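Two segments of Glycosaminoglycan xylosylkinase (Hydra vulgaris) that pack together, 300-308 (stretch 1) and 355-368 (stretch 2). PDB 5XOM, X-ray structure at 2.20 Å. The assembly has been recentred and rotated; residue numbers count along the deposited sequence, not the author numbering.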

# COMPACT_ATOMS: atom_id res chain seq x y z
N SER A 300 -22.84 19.26 -2.37
CA SER A 300 -21.87 19.74 -3.33
C SER A 300 -22.31 19.29 -4.71
O SER A 300 -23.30 18.55 -4.86
CB SER A 300 -20.46 19.25 -2.96
OG SER A 300 -20.41 17.84 -2.88
N PHE A 301 -21.58 19.76 -5.73
CA PHE A 301 -21.92 19.50 -7.13
C PHE A 301 -23.41 19.75 -7.39
O PHE A 301 -24.10 18.95 -8.03
CB PHE A 301 -21.51 18.08 -7.55
CG PHE A 301 -20.02 17.84 -7.46
CD1 PHE A 301 -19.16 18.36 -8.43
CD2 PHE A 301 -19.48 17.08 -6.43
CE1 PHE A 301 -17.79 18.14 -8.36
CE2 PHE A 301 -18.10 16.86 -6.36
CZ PHE A 301 -17.25 17.39 -7.32
N GLY A 302 -23.90 20.88 -6.89
CA GLY A 302 -25.27 21.30 -7.14
C GLY A 302 -25.41 22.16 -8.38
O GLY A 302 -26.46 22.13 -9.03
N ASN A 303 -24.36 22.92 -8.74
CA ASN A 303 -24.44 23.79 -9.92
C ASN A 303 -23.06 23.89 -10.56
O ASN A 303 -22.14 24.47 -9.98
CB ASN A 303 -24.99 25.18 -9.57
CG ASN A 303 -25.11 26.10 -10.79
OD1 ASN A 303 -24.47 25.90 -11.84
ND2 ASN A 303 -26.02 27.05 -10.69
N PRO A 304 -22.89 23.36 -11.77
CA PRO A 304 -21.57 23.35 -12.40
C PRO A 304 -21.17 24.68 -13.02
O PRO A 304 -20.05 24.80 -13.53
CB PRO A 304 -21.73 22.28 -13.49
CG PRO A 304 -23.18 22.42 -13.89
CD PRO A 304 -23.93 22.75 -12.62
N PHE A 305 -22.06 25.67 -13.02
CA PHE A 305 -21.81 26.94 -13.70
C PHE A 305 -21.44 28.06 -12.74
O PHE A 305 -21.04 29.14 -13.20
CB PHE A 305 -23.02 27.35 -14.55
CG PHE A 305 -23.53 26.25 -15.44
CD1 PHE A 305 -22.71 25.69 -16.40
CD2 PHE A 305 -24.85 25.82 -15.35
CE1 PHE A 305 -23.18 24.66 -17.22
CE2 PHE A 305 -25.33 24.81 -16.18
CZ PHE A 305 -24.49 24.23 -17.12
N VAL A 306 -21.58 27.85 -11.43
CA VAL A 306 -21.35 28.89 -10.44
C VAL A 306 -20.20 28.45 -9.54
O VAL A 306 -20.15 27.30 -9.09
CB VAL A 306 -22.62 29.15 -9.60
CG1 VAL A 306 -22.34 30.16 -8.49
CG2 VAL A 306 -23.77 29.61 -10.49
N ASP A 307 -19.28 29.37 -9.30
CA ASP A 307 -18.16 29.16 -8.38
C ASP A 307 -18.33 30.13 -7.22
O ASP A 307 -18.22 31.35 -7.41
CB ASP A 307 -16.83 29.35 -9.09
CG ASP A 307 -16.80 28.69 -10.47
OD1 ASP A 307 -16.28 29.29 -11.44
OD2 ASP A 307 -17.32 27.55 -10.59
N GLU A 308 -18.60 29.60 -6.02
CA GLU A 308 -18.86 30.47 -4.85
C GLU A 308 -17.52 30.72 -4.17
O GLU A 308 -17.07 29.95 -3.31
CB GLU A 308 -19.88 29.84 -3.91
CG GLU A 308 -21.26 29.60 -4.52
CD GLU A 308 -22.19 30.79 -4.39
OE1 GLU A 308 -23.35 30.69 -4.79
OE2 GLU A 308 -21.77 31.82 -3.85
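Stretch 2 (355-368) ILTSDHLLALDRRL

Stretch 2 approaches as a short lead-in, 355-357, followed by a helix that begins at Ser-358 and runs on past Leu-368; it packs on an irregular segment that forms neither helix nor strand. Thr-357 holds the N-cap position, its OG1 accepting a weak bond from His-360 N at 3.4 Å. The two stretches advance in the same general sense, since Phe-301 meets Leu-356 and His-360 near the helix start, Pro-304 lies closest to His-360 (CA to CA 4.7 Å), and Asp-307 faces Arg-367 further along (CA to CA 7.0 Å). Together they bury 638 Å².

Phe-301, with positive phi (47°) and chi1 in m, is the most heavily covered residue. Leu-356 CD2 lies over one face of its ring, 3.6 Å from Phe-301 CG, while Leu-364 CD2 sits at the ring edge, 4.2 Å from Phe-301 CE1. That edge is also directed toward the face of His-360, the two ring planes standing at 89° with centroids 5.6 Å apart.

Pro-304, its CA-to-CB bond pointing toward the helix, completes a sandwich around His-360: Phe-301 CB covers one face of the imidazole and Pro-304 CB the opposite face, the latter 3.4 Å from His-360 ND1. The pyrrolidine also rests against the first two turns of the helix, with Pro-304 CB 3.8 Å from Asp-359 CB and 4.5 Å from Ala-363 CB. The loop backbone comes close to Ala-363, with Pro-304 O 3.4 Å from Ala-363 CB. Pro-304 O also accepts a hydrogen bond from Arg-366 NH2 at 2.7 Å. Water 2 ties this corner together, donating to Pro-304 O and to Asp-359 O, each at 2.7 Å, and accepting from Arg-366 NH1 at 3.1 Å.

At the far end, Asp-307 bridges two consecutive arginines. Its OD1 pairs with Arg-366 NE at 2.9 Å and its OD2 with Arg-367 NE at 2.8 Å, both nearly linear salt bridges; OD2 also accepts from Arg-366 NH2 at 2.9 Å. Arg-367 extends back along the loop, where its NH2 makes weak hydrogen bonds to Val-306 O at 2.8 Å and Asn-303 O at 3.1 Å. Water 1 joins the polar and aromatic parts of the contact, accepting from Arg-367 NH1 at 2.9 Å and hydrogen-bonding to His-360 ND1 at 2.9 Å. Within the loop, Asn-303 OD1 accepts from Phe-305 N at 2.7 Å, linking side chain to backbone around Pro-304.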

# COMPACT_ATOMS: atom_id res chain seq x y z
N ILE A 355 -20.64 9.26 -12.46
CA ILE A 355 -20.85 9.90 -11.17
C ILE A 355 -21.13 11.39 -11.33
O ILE A 355 -22.01 11.94 -10.65
CB ILE A 355 -19.63 9.66 -10.26
CG1 ILE A 355 -19.36 8.16 -10.10
CG2 ILE A 355 -19.81 10.34 -8.92
CD1 ILE A 355 -20.54 7.37 -9.58
N LEU A 356 -20.40 12.06 -12.22
CA LEU A 356 -20.56 13.48 -12.48
C LEU A 356 -20.77 13.71 -13.96
O LEU A 356 -20.24 12.98 -14.81
CB LEU A 356 -19.34 14.30 -12.02
CG LEU A 356 -18.94 14.31 -10.55
CD1 LEU A 356 -17.57 14.97 -10.37
CD2 LEU A 356 -20.00 15.04 -9.75
N THR A 357 -21.56 14.74 -14.28
CA THR A 357 -21.65 15.18 -15.66
C THR A 357 -20.35 15.86 -16.07
O THR A 357 -19.56 16.32 -15.24
CB THR A 357 -22.79 16.18 -15.85
OG1 THR A 357 -22.55 17.33 -15.01
CG2 THR A 357 -24.13 15.56 -15.47
N SER A 358 -20.13 15.94 -17.38
CA SER A 358 -18.91 16.59 -17.86
C SER A 358 -18.88 18.06 -17.47
O SER A 358 -17.78 18.63 -17.37
CB SER A 358 -18.79 16.43 -19.38
OG SER A 358 -19.94 16.94 -20.03
N ASP A 359 -20.04 18.69 -17.23
CA ASP A 359 -20.04 20.08 -16.80
C ASP A 359 -19.49 20.25 -15.39
O ASP A 359 -18.81 21.23 -15.10
CB ASP A 359 -21.46 20.67 -16.89
CG ASP A 359 -21.96 20.81 -18.33
OD1 ASP A 359 -21.16 21.10 -19.23
OD2 ASP A 359 -23.19 20.70 -18.55
N HIS A 360 -19.80 19.32 -14.48
CA HIS A 360 -19.19 19.37 -13.16
C HIS A 360 -17.71 19.00 -13.19
O HIS A 360 -16.92 19.55 -12.42
CB HIS A 360 -19.90 18.44 -12.16
CG HIS A 360 -21.25 18.95 -11.71
ND1 HIS A 360 -21.38 20.07 -10.90
CD2 HIS A 360 -22.50 18.46 -11.90
CE1 HIS A 360 -22.65 20.25 -10.64
NE2 HIS A 360 -23.35 19.30 -11.23
N LEU A 361 -17.32 18.08 -14.08
CA LEU A 361 -15.91 17.76 -14.22
C LEU A 361 -15.12 18.98 -14.67
O LEU A 361 -14.07 19.30 -14.09
CB LEU A 361 -15.74 16.60 -15.22
CG LEU A 361 -16.21 15.26 -14.64
CD1 LEU A 361 -16.37 14.19 -15.71
CD2 LEU A 361 -15.23 14.81 -13.56
N LEU A 362 -15.65 19.72 -15.65
CA LEU A 362 -14.96 20.92 -16.11
C LEU A 362 -15.05 22.05 -15.09
O LEU A 362 -14.18 22.92 -15.08
CB LEU A 362 -15.51 21.35 -17.47
CG LEU A 362 -15.23 20.26 -18.50
CD1 LEU A 362 -15.98 20.51 -19.80
CD2 LEU A 362 -13.71 20.12 -18.74
N ALA A 363 -16.07 22.06 -14.24
CA ALA A 363 -16.10 23.06 -13.17
C ALA A 363 -14.92 22.87 -12.22
O ALA A 363 -14.37 23.85 -11.70
CB ALA A 363 -17.43 22.98 -12.42
N LEU A 364 -14.54 21.62 -11.97
CA LEU A 364 -13.35 21.31 -11.16
C LEU A 364 -12.10 21.98 -11.72
O LEU A 364 -11.35 22.64 -10.99
CB LEU A 364 -13.15 19.80 -11.12
CG LEU A 364 -14.06 19.05 -10.16
CD1 LEU A 364 -13.81 17.57 -10.31
CD2 LEU A 364 -13.83 19.51 -8.72
N ASP A 365 -11.85 21.80 -13.02
CA ASP A 365 -10.66 22.38 -13.63
C ASP A 365 -10.71 23.89 -13.61
O ASP A 365 -9.70 24.56 -13.37
CB ASP A 365 -10.50 21.87 -15.07
CG ASP A 365 -10.36 20.37 -15.14
OD1 ASP A 365 -10.78 19.79 -16.16
OD2 ASP A 365 -9.84 19.77 -14.18
N ARG A 366 -11.90 24.46 -13.85
CA ARG A 366 -12.05 25.91 -13.76
C ARG A 366 -11.75 26.41 -12.36
O ARG A 366 -11.05 27.41 -12.18
CB ARG A 366 -13.46 26.32 -14.19
CG ARG A 366 -13.68 27.82 -14.24
CD ARG A 366 -15.08 28.16 -14.78
NE ARG A 366 -16.11 27.72 -13.85
CZ ARG A 366 -16.97 26.74 -14.10
NH1 ARG A 366 -16.92 26.10 -15.26
NH2 ARG A 366 -17.86 26.39 -13.19
N ARG A 367 -12.26 25.71 -11.34
CA ARG A 367 -12.08 26.19 -9.98
C ARG A 367 -10.65 25.98 -9.48
O ARG A 367 -10.19 26.73 -8.62
CB ARG A 367 -13.07 25.48 -9.06
CG ARG A 367 -14.50 25.94 -9.27
CD ARG A 367 -15.49 24.95 -8.70
NE ARG A 367 -16.83 25.23 -9.19
CZ ARG A 367 -17.86 24.38 -9.10
NH1 ARG A 367 -17.69 23.20 -8.53
NH2 ARG A 367 -19.05 24.72 -9.59
N LEU A 368 -9.94 25.00 -10.03
CA LEU A 368 -8.54 24.82 -9.67
C LEU A 368 -7.71 26.03 -10.09
O LEU A 368 -6.87 26.52 -9.32
CB LEU A 368 -7.99 23.54 -10.29
CG LEU A 368 -6.50 23.23 -10.12
CD1 LEU A 368 -6.11 23.25 -8.65
CD2 LEU A 368 -6.16 21.89 -10.74
O HOH W 1 -20.18 21.88 -8.98
O HOH W 2 -18.89 23.81 -15.77